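Local atomic coordinates of acyl-CoA dehydrogenase (Geobacillus kaustophilus, PDB entry 2PG0), a protein that probably catalyses the FAD-dependent introduction of a double bond at the alpha-beta position of thioester-bound acyl chains. Residues M242-L250 with H312-V322; L138-V146 with V172-A180. All coordinates share one frame; numbering follows the deposited sequence.

Contact 2 comes first along the chain. It joins 138-146 to 172-180 within the middle domain and closes a loop of 25 residues that is strand and turn, without helix. Contact 1 lies wholly beyond it, in the C-terminal helical domain. Its segments, 242-250 and 312-322, close a longer and mostly helical loop of 61 residues. The two contacts are therefore in series and neither nest nor cross. Contact 2 ties one beta sheet to another. Contact 1 ties one helix to the turn between the next two. Their centres are about 25 Å apart, but their nearest atoms are about 4 Å apart. Each comes within about 8 Å of a bound FAD, measured from side chains.

Contact 1: M242-L250 with H312-V322; sequences MEKLQQERL and HMAGKQIVTEV
Gln246 reaches straight into the turn between two helices and binds it with both ends of its amide. OE1 of Gln246 accepts from Ile318 N at 3.1 Å, with the donor well above the carbonyl plane. NE2 of Gln246 gives a 3.0 Å bond to His312 ND1 and a weak one, 3.5 Å, to Lys316 O. CG is anti to the backbone N (chi1 173°) and the chain stays extended, which carries the amide that far. Beside it, His312 NE2 donates to Gln247 OE1 at 2.8 Å, almost linearly (176°). That oxygen lies in the ring plane. With ND1 accepting and NE2 donating, His312 is probably neutral. Its two nitrogens join both glutamines, whose amides are turned steeply against the ring. Leu250 CD2 comes up obliquely to the ring, 3.7 Å from His312 CD2.

The bound turn links helices 285-313 and 319-343 of the C-terminal helical bundle characteristic of this family. A Schellman motif at Gly315 ends the first, and Ile318 is the N-cap of the second.

Further along, Val322 CG2 presses against the backbone of helix 237-273, 3.3 Å from Leu250 N and 3.4 Å from Gln246 O. Outside the pair, Phe71 meets the His312 ring edge-to-face, and Asp96 O takes the Gln247 NE2 bond. Of the Arg249 side chain only CB touches Val322; its NE turns to Ala369 O.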
loop_
_atom_site.group_PDB
_atom_site.type_symbol
_atom_site.label_atom_id
_atom_site.label_comp_id
_atom_site.label_asym_id
_atom_site.label_seq_id
_atom_site.Cartn_x
_atom_site.Cartn_y
_atom_site.Cartn_z
ATOM N N MET A 242 -15.613 -12.372 -26.695
ATOM C CA MET A 242 -16.041 -11.521 -25.578
ATOM C C MET A 242 -16.956 -12.308 -24.634
ATOM O O MET A 242 -16.847 -12.190 -23.408
ATOM C CB MET A 242 -16.718 -10.230 -26.078
ATOM C CG MET A 242 -15.775 -9.205 -26.759
ATOM S SD MET A 242 -14.293 -8.683 -25.830
ATOM C CE MET A 242 -12.994 -9.565 -26.695
ATOM N N GLU A 243 -17.819 -13.135 -25.223
ATOM C CA GLU A 243 -18.747 -13.998 -24.487
ATOM C C GLU A 243 -18.018 -15.028 -23.604
ATOM O O GLU A 243 -18.298 -15.143 -22.411
ATOM C CB GLU A 243 -19.683 -14.695 -25.486
ATOM C CG GLU A 243 -20.766 -15.595 -24.897
ATOM C CD GLU A 243 -21.594 -16.306 -25.974
ATOM O OE1 GLU A 243 -21.644 -15.817 -27.129
ATOM O OE2 GLU A 243 -22.195 -17.368 -25.677
ATOM N N LYS A 244 -17.070 -15.757 -24.189
ATOM C CA LYS A 244 -16.363 -16.825 -23.474
ATOM C C LYS A 244 -15.312 -16.338 -22.464
ATOM O O LYS A 244 -14.932 -17.074 -21.552
ATOM C CB LYS A 244 -15.719 -17.789 -24.469
ATOM C CG LYS A 244 -16.716 -18.575 -25.319
ATOM C CD LYS A 244 -17.575 -19.476 -24.458
ATOM C CE LYS A 244 -18.372 -20.456 -25.291
ATOM N NZ LYS A 244 -19.375 -21.144 -24.443
ATOM N N LEU A 245 -14.843 -15.102 -22.624
ATOM C CA LEU A 245 -13.845 -14.547 -21.700
ATOM C C LEU A 245 -14.334 -14.417 -20.240
ATOM O O LEU A 245 -13.504 -14.364 -19.328
ATOM C CB LEU A 245 -13.244 -13.231 -22.241
ATOM C CG LEU A 245 -12.107 -13.370 -23.276
ATOM C CD1 LEU A 245 -11.955 -12.117 -24.138
ATOM C CD2 LEU A 245 -10.771 -13.721 -22.632
ATOM N N GLN A 246 -15.654 -14.384 -20.019
ATOM C CA GLN A 246 -16.219 -14.428 -18.654
ATOM C C GLN A 246 -15.760 -15.700 -17.928
ATOM O O GLN A 246 -15.185 -15.619 -16.847
ATOM C CB GLN A 246 -17.760 -14.296 -18.636
ATOM C CG GLN A 246 -18.411 -14.501 -17.229
ATOM C CD GLN A 246 -19.935 -14.258 -17.161
ATOM O OE1 GLN A 246 -20.441 -13.193 -17.547
ATOM N NE2 GLN A 246 -20.664 -15.239 -16.626
ATOM N N GLN A 247 -16.002 -16.869 -18.530
ATOM C CA GLN A 247 -15.520 -18.124 -17.943
ATOM C C GLN A 247 -13.990 -18.172 -17.854
ATOM O O GLN A 247 -13.447 -18.630 -16.847
ATOM C CB GLN A 247 -16.086 -19.352 -18.677
ATOM C CG GLN A 247 -15.657 -20.691 -18.052
ATOM C CD GLN A 247 -16.674 -21.802 -18.255
ATOM O OE1 GLN A 247 -17.858 -21.651 -17.937
ATOM N NE2 GLN A 247 -16.211 -22.935 -18.767
ATOM N N GLU A 248 -13.303 -17.700 -18.899
ATOM C CA GLU A 248 -11.829 -17.671 -18.913
ATOM C C GLU A 248 -11.258 -16.912 -17.701
ATOM O O GLU A 248 -10.392 -17.425 -16.978
ATOM C CB GLU A 248 -11.288 -17.081 -20.227
ATOM C CG GLU A 248 -9.746 -17.079 -20.312
ATOM C CD GLU A 248 -9.192 -16.688 -21.688
ATOM O OE1 GLU A 248 -9.863 -16.923 -22.719
ATOM O OE2 GLU A 248 -8.059 -16.155 -21.736
ATOM N N ARG A 249 -11.755 -15.697 -17.489
ATOM C CA ARG A 249 -11.324 -14.874 -16.361
ATOM C C ARG A 249 -11.664 -15.507 -15.009
ATOM O O ARG A 249 -10.886 -15.395 -14.054
ATOM C CB ARG A 249 -11.872 -13.449 -16.496
ATOM C CG ARG A 249 -11.155 -12.696 -17.610
ATOM C CD ARG A 249 -11.959 -11.564 -18.217
ATOM N NE ARG A 249 -11.238 -11.035 -19.375
ATOM C CZ ARG A 249 -11.749 -10.202 -20.284
ATOM N NH1 ARG A 249 -13.007 -9.792 -20.193
ATOM N NH2 ARG A 249 -10.989 -9.785 -21.295
ATOM N N LEU A 250 -12.808 -16.188 -14.943
ATOM C CA LEU A 250 -13.206 -16.899 -13.730
ATOM C C LEU A 250 -12.231 -18.032 -13.409
ATOM O O LEU A 250 -11.883 -18.247 -12.244
ATOM C CB LEU A 250 -14.647 -17.425 -13.836
ATOM C CG LEU A 250 -15.252 -18.102 -12.591
ATOM C CD1 LEU A 250 -15.102 -17.228 -11.326
ATOM C CD2 LEU A 250 -16.716 -18.468 -12.828
ATOM N N HIS A 312 -22.393 -17.454 -11.918
ATOM C CA HIS A 312 -22.045 -18.038 -13.208
ATOM C C HIS A 312 -22.878 -19.293 -13.489
ATOM O O HIS A 312 -23.464 -19.428 -14.562
ATOM C CB HIS A 312 -20.555 -18.380 -13.233
ATOM C CG HIS A 312 -20.056 -18.827 -14.569
ATOM N ND1 HIS A 312 -20.202 -18.069 -15.711
ATOM C CD2 HIS A 312 -19.392 -19.945 -14.941
ATOM C CE1 HIS A 312 -19.659 -18.707 -16.731
ATOM N NE2 HIS A 312 -19.163 -19.849 -16.292
ATOM N N MET A 313 -22.939 -20.187 -12.506
ATOM C CA MET A 313 -23.658 -21.457 -12.636
ATOM C C MET A 313 -25.173 -21.263 -12.780
ATOM O O MET A 313 -25.854 -22.082 -13.409
ATOM C CB MET A 313 -23.311 -22.388 -11.466
ATOM C CG MET A 313 -21.875 -22.944 -11.510
ATOM S SD MET A 313 -21.456 -24.103 -10.182
ATOM C CE MET A 313 -22.553 -25.482 -10.589
ATOM N N ALA A 314 -25.683 -20.173 -12.206
ATOM C CA ALA A 314 -27.093 -19.792 -12.327
ATOM C C ALA A 314 -27.436 -19.175 -13.691
ATOM O O ALA A 314 -28.599 -18.836 -13.946
ATOM C CB ALA A 314 -27.472 -18.834 -11.193
ATOM N N GLY A 315 -26.432 -19.030 -14.558
ATOM C CA GLY A 315 -26.627 -18.511 -15.912
ATOM C C GLY A 315 -26.712 -16.996 -15.978
ATOM O O GLY A 315 -27.215 -16.434 -16.951
ATOM N N LYS A 316 -26.209 -16.324 -14.950
ATOM C CA LYS A 316 -26.264 -14.863 -14.909
ATOM C C LYS A 316 -25.034 -14.218 -15.560
ATOM O O LYS A 316 -23.933 -14.778 -15.534
ATOM C CB LYS A 316 -26.480 -14.370 -13.478
ATOM C CG LYS A 316 -27.838 -14.776 -12.907
ATOM C CD LYS A 316 -27.797 -14.891 -11.393
ATOM C CE LYS A 316 -29.149 -15.291 -10.817
ATOM N NZ LYS A 316 -30.040 -14.112 -10.666
ATOM N N GLN A 317 -25.252 -13.053 -16.166
ATOM C CA GLN A 317 -24.199 -12.285 -16.820
ATOM C C GLN A 317 -23.503 -11.432 -15.764
ATOM O O GLN A 317 -24.105 -10.490 -15.226
ATOM C CB GLN A 317 -24.804 -11.398 -17.920
ATOM C CG GLN A 317 -23.808 -10.911 -18.976
ATOM C CD GLN A 317 -24.211 -9.584 -19.610
ATOM O OE1 GLN A 317 -25.394 -9.338 -19.884
ATOM N NE2 GLN A 317 -23.224 -8.721 -19.850
ATOM N N ILE A 318 -22.244 -11.765 -15.473
ATOM C CA ILE A 318 -21.463 -11.106 -14.411
ATOM C C ILE A 318 -20.071 -10.633 -14.878
ATOM O O ILE A 318 -19.043 -10.914 -14.253
ATOM C CB ILE A 318 -21.368 -11.992 -13.139
ATOM C CG1 ILE A 318 -21.169 -13.460 -13.536
ATOM C CG2 ILE A 318 -22.634 -11.819 -12.277
ATOM C CD1 ILE A 318 -20.749 -14.359 -12.430
ATOM N N VAL A 319 -20.070 -9.898 -15.986
ATOM C CA VAL A 319 -18.864 -9.324 -16.576
ATOM C C VAL A 319 -18.065 -8.491 -15.561
ATOM O O VAL A 319 -16.843 -8.645 -15.438
ATOM C CB VAL A 319 -19.236 -8.469 -17.829
ATOM C CG1 VAL A 319 -18.014 -7.780 -18.416
ATOM C CG2 VAL A 319 -19.910 -9.351 -18.887
ATOM N N THR A 320 -18.763 -7.625 -14.830
ATOM C CA THR A 320 -18.115 -6.754 -13.838
ATOM C C THR A 320 -17.458 -7.558 -12.722
ATOM O O THR A 320 -16.287 -7.356 -12.403
ATOM C CB THR A 320 -19.121 -5.767 -13.220
ATOM O OG1 THR A 320 -19.696 -4.970 -14.264
ATOM C CG2 THR A 320 -18.434 -4.851 -12.206
ATOM N N GLU A 321 -18.221 -8.483 -12.148
ATOM C CA GLU A 321 -17.780 -9.204 -10.968
ATOM C C GLU A 321 -16.607 -10.148 -11.255
ATOM O O GLU A 321 -15.717 -10.309 -10.420
ATOM C CB GLU A 321 -18.962 -9.941 -10.320
ATOM C CG GLU A 321 -20.036 -9.013 -9.744
ATOM C CD GLU A 321 -21.042 -8.478 -10.771
ATOM O OE1 GLU A 321 -20.946 -8.785 -11.985
ATOM O OE2 GLU A 321 -21.943 -7.718 -10.349
ATOM N N VAL A 322 -16.606 -10.765 -12.435
ATOM C CA VAL A 322 -15.510 -11.658 -12.808
ATOM C C VAL A 322 -14.224 -10.863 -13.090
ATOM O O VAL A 322 -13.127 -11.328 -12.799
ATOM C CB VAL A 322 -15.890 -12.614 -13.986
ATOM C CG1 VAL A 322 -15.905 -11.892 -15.336
ATOM C CG2 VAL A 322 -14.936 -13.784 -14.033
#

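Contact 2: L138-V146 with V172-A180; sequences LANISTTAV and VACKTDPQA
Lys175 NZ is held by two carbonyl oxygens, Ala139 O at 2.9 Å and Pro183 O from beyond the two segments. The amine sits above the Ala139 carbonyl plane, not on a lone pair. The lysine chain bends at chi2 (-148°) and again at chi4 (-63°). On its way it passes alongside Ile141 O, with Lys175 CD 3.6 Å from that oxygen. This buried side chain thus binds the short 3-10 segment at 138-139 to the end of strand 169-175, and the two carbonyls satisfy its amine.

The backbone of the same residue makes the bridge between the segments. Lys175 N donates to Thr143 O at 2.6 Å, nearly straight and in the carbonyl plane. Lys175 O accepts from Ala145 N at 3.0 Å, here from above its plane. Together they form a single beta bridge, Thr144 with Lys175. It has the bond pattern of a parallel pair, although the short strand segments stand at 70°. Beyond it, Thr176 CA makes a CA-H...O contact with Ala145 O. A water spans Ala145 O and Thr176 O, donating to both.

Small apolar groups pack around this crossing. Ala145 CB lies 3.7 Å from Cys174 SG, and Ile141 CD1 lies 4.0 Å from Ala173 CB. Thr143 turns its CG2 to Cys174 CB, while its OG1 bonds to Glu131 OE2. The FAD-binding residue Met129 is near Ala173.

The bridge is one place where the two sheets of the acyl-CoA dehydrogenase middle domain meet; Lys158 NZ of strand 151-161 also bonds to Ala173 O. Strand 144-148 pairs on with 151-161 in the five-stranded antiparallel sheet. Strand 169-175 lies between strands 125-128 and 187-193 in the mixed sheet.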
loop_
_atom_site.group_PDB
_atom_site.type_symbol
_atom_site.label_atom_id
_atom_site.label_comp_id
_atom_site.label_asym_id
_atom_site.label_seq_id
_atom_site.Cartn_x
_atom_site.Cartn_y
_atom_site.Cartn_z
ATOM N N LEU A 138 -6.899 -6.477 -28.900
ATOM C CA LEU A 138 -7.232 -7.635 -29.724
ATOM C C LEU A 138 -7.879 -7.281 -31.067
ATOM O O LEU A 138 -7.704 -7.997 -32.055
ATOM C CB LEU A 138 -8.130 -8.596 -28.931
ATOM C CG LEU A 138 -8.153 -10.071 -29.349
ATOM C CD1 LEU A 138 -6.745 -10.668 -29.343
ATOM C CD2 LEU A 138 -9.075 -10.851 -28.426
ATOM N N ALA A 139 -8.619 -6.179 -31.112
ATOM C CA ALA A 139 -9.256 -5.761 -32.360
ATOM C C ALA A 139 -8.217 -5.440 -33.443
ATOM O O ALA A 139 -8.543 -5.414 -34.629
ATOM C CB ALA A 139 -10.192 -4.576 -32.124
ATOM N N ASN A 140 -6.963 -5.241 -33.024
ATOM C CA ASN A 140 -5.869 -4.849 -33.917
ATOM C C ASN A 140 -4.975 -6.006 -34.393
ATOM O O ASN A 140 -3.893 -5.780 -34.941
ATOM C CB ASN A 140 -5.019 -3.755 -33.249
ATOM C CG ASN A 140 -4.130 -3.019 -34.232
ATOM O OD1 ASN A 140 -4.566 -2.644 -35.323
ATOM N ND2 ASN A 140 -2.873 -2.806 -33.850
ATOM N N ILE A 141 -5.423 -7.243 -34.187
ATOM C CA ILE A 141 -4.707 -8.417 -34.711
ATOM C C ILE A 141 -4.639 -8.361 -36.240
ATOM O O ILE A 141 -5.536 -7.806 -36.879
ATOM C CB ILE A 141 -5.347 -9.752 -34.247
ATOM C CG1 ILE A 141 -6.835 -9.818 -34.619
ATOM C CG2 ILE A 141 -5.121 -9.958 -32.745
ATOM C CD1 ILE A 141 -7.433 -11.227 -34.544
ATOM N N SER A 142 -3.579 -8.909 -36.823
ATOM C CA SER A 142 -3.391 -8.800 -38.265
ATOM C C SER A 142 -3.237 -10.129 -39.016
ATOM O O SER A 142 -3.035 -10.133 -40.237
ATOM C CB SER A 142 -2.236 -7.844 -38.579
ATOM O OG SER A 142 -1.005 -8.359 -38.109
ATOM N N THR A 143 -3.351 -11.252 -38.301
ATOM C CA THR A 143 -3.392 -12.568 -38.957
ATOM C C THR A 143 -4.582 -12.587 -39.915
ATOM O O THR A 143 -5.699 -12.277 -39.520
ATOM C CB THR A 143 -3.479 -13.748 -37.937
ATOM O OG1 THR A 143 -2.289 -13.779 -37.135
ATOM C CG2 THR A 143 -3.613 -15.094 -38.659
ATOM N N THR A 144 -4.324 -12.924 -41.178
ATOM C CA THR A 144 -5.369 -12.937 -42.192
ATOM C C THR A 144 -5.738 -14.351 -42.626
ATOM O O THR A 144 -4.903 -15.257 -42.621
ATOM C CB THR A 144 -4.969 -12.134 -43.459
ATOM O OG1 THR A 144 -3.784 -12.696 -44.027
ATOM C CG2 THR A 144 -4.724 -10.670 -43.120
ATOM N N ALA A 145 -7.002 -14.519 -42.998
ATOM C CA ALA A 145 -7.489 -15.747 -43.611
ATOM C C ALA A 145 -8.245 -15.353 -44.869
ATOM O O ALA A 145 -9.339 -14.799 -44.794
ATOM C CB ALA A 145 -8.396 -16.508 -42.650
ATOM N N VAL A 146 -7.634 -15.615 -46.021
ATOM C CA VAL A 146 -8.214 -15.242 -47.303
ATOM C C VAL A 146 -8.805 -16.488 -47.953
ATOM O O VAL A 146 -8.117 -17.497 -48.123
ATOM C CB VAL A 146 -7.166 -14.590 -48.241
ATOM C CG1 VAL A 146 -7.819 -14.126 -49.552
ATOM C CG2 VAL A 146 -6.479 -13.420 -47.547
ATOM N N VAL A 172 -8.148 -20.404 -33.806
ATOM C CA VAL A 172 -7.357 -19.241 -34.236
ATOM C C VAL A 172 -8.236 -18.032 -34.584
ATOM O O VAL A 172 -9.137 -18.130 -35.420
ATOM C CB VAL A 172 -6.418 -19.591 -35.427
ATOM C CG1 VAL A 172 -5.580 -18.377 -35.848
ATOM C CG2 VAL A 172 -5.504 -20.764 -35.062
ATOM N N ALA A 173 -7.963 -16.899 -33.936
ATOM C CA ALA A 173 -8.639 -15.641 -34.266
ATOM C C ALA A 173 -7.885 -14.975 -35.412
ATOM O O ALA A 173 -6.690 -14.707 -35.306
ATOM C CB ALA A 173 -8.709 -14.716 -33.046
ATOM N N CYS A 174 -8.581 -14.728 -36.516
ATOM C CA CYS A 174 -7.942 -14.160 -37.702
ATOM C C CYS A 174 -8.869 -13.187 -38.413
ATOM O O CYS A 174 -10.076 -13.197 -38.190
ATOM C CB CYS A 174 -7.516 -15.273 -38.656
ATOM S SG CYS A 174 -8.833 -16.438 -38.977
ATOM N N LYS A 175 -8.299 -12.333 -39.258
ATOM C CA LYS A 175 -9.107 -11.386 -40.010
ATOM C C LYS A 175 -9.469 -11.954 -41.380
ATOM O O LYS A 175 -8.625 -12.051 -42.271
ATOM C CB LYS A 175 -8.408 -10.026 -40.122
ATOM C CG LYS A 175 -8.341 -9.261 -38.796
ATOM C CD LYS A 175 -8.390 -7.754 -39.018
ATOM C CE LYS A 175 -8.222 -6.977 -37.713
ATOM N NZ LYS A 175 -9.323 -7.248 -36.755
ATOM N N THR A 176 -10.727 -12.364 -41.517
ATOM C CA THR A 176 -11.269 -12.805 -42.806
ATOM C C THR A 176 -11.626 -11.610 -43.702
ATOM O O THR A 176 -11.741 -11.747 -44.923
ATOM C CB THR A 176 -12.494 -13.723 -42.630
ATOM O OG1 THR A 176 -13.355 -13.190 -41.616
ATOM C CG2 THR A 176 -12.053 -15.129 -42.237
ATOM N N ASP A 177 -11.797 -10.443 -43.082
ATOM C CA ASP A 177 -11.949 -9.181 -43.802
ATOM C C ASP A 177 -11.169 -8.084 -43.072
ATOM O O ASP A 177 -11.687 -7.473 -42.137
ATOM C CB ASP A 177 -13.428 -8.806 -43.946
ATOM C CG ASP A 177 -13.642 -7.509 -44.736
ATOM O OD1 ASP A 177 -12.674 -6.962 -45.323
ATOM O OD2 ASP A 177 -14.798 -7.035 -44.766
ATOM N N PRO A 178 -9.915 -7.832 -43.499
ATOM C CA PRO A 178 -9.066 -6.824 -42.853
ATOM C C PRO A 178 -9.568 -5.392 -43.039
ATOM O O PRO A 178 -9.183 -4.505 -42.271
ATOM C CB PRO A 178 -7.709 -6.993 -43.554
ATOM C CG PRO A 178 -7.784 -8.296 -44.272
ATOM C CD PRO A 178 -9.221 -8.485 -44.621
ATOM N N GLN A 179 -10.419 -5.174 -44.039
ATOM C CA GLN A 179 -10.901 -3.831 -44.371
ATOM C C GLN A 179 -12.224 -3.470 -43.686
ATOM O O GLN A 179 -12.721 -2.353 -43.848
ATOM C CB GLN A 179 -11.025 -3.657 -45.893
ATOM C CG GLN A 179 -9.751 -3.970 -46.685
ATOM C CD GLN A 179 -8.573 -3.080 -46.307
ATOM O OE1 GLN A 179 -8.713 -1.861 -46.174
ATOM N NE2 GLN A 179 -7.404 -3.688 -46.141
ATOM N N ALA A 180 -12.778 -4.408 -42.915
ATOM C CA ALA A 180 -14.072 -4.217 -42.246
ATOM C C ALA A 180 -14.089 -3.047 -41.251
ATOM O O ALA A 180 -13.075 -2.737 -40.619
ATOM C CB ALA A 180 -14.509 -5.507 -41.565
HETATM O O HOH W 1 -11.640 -14.080 -46.223
#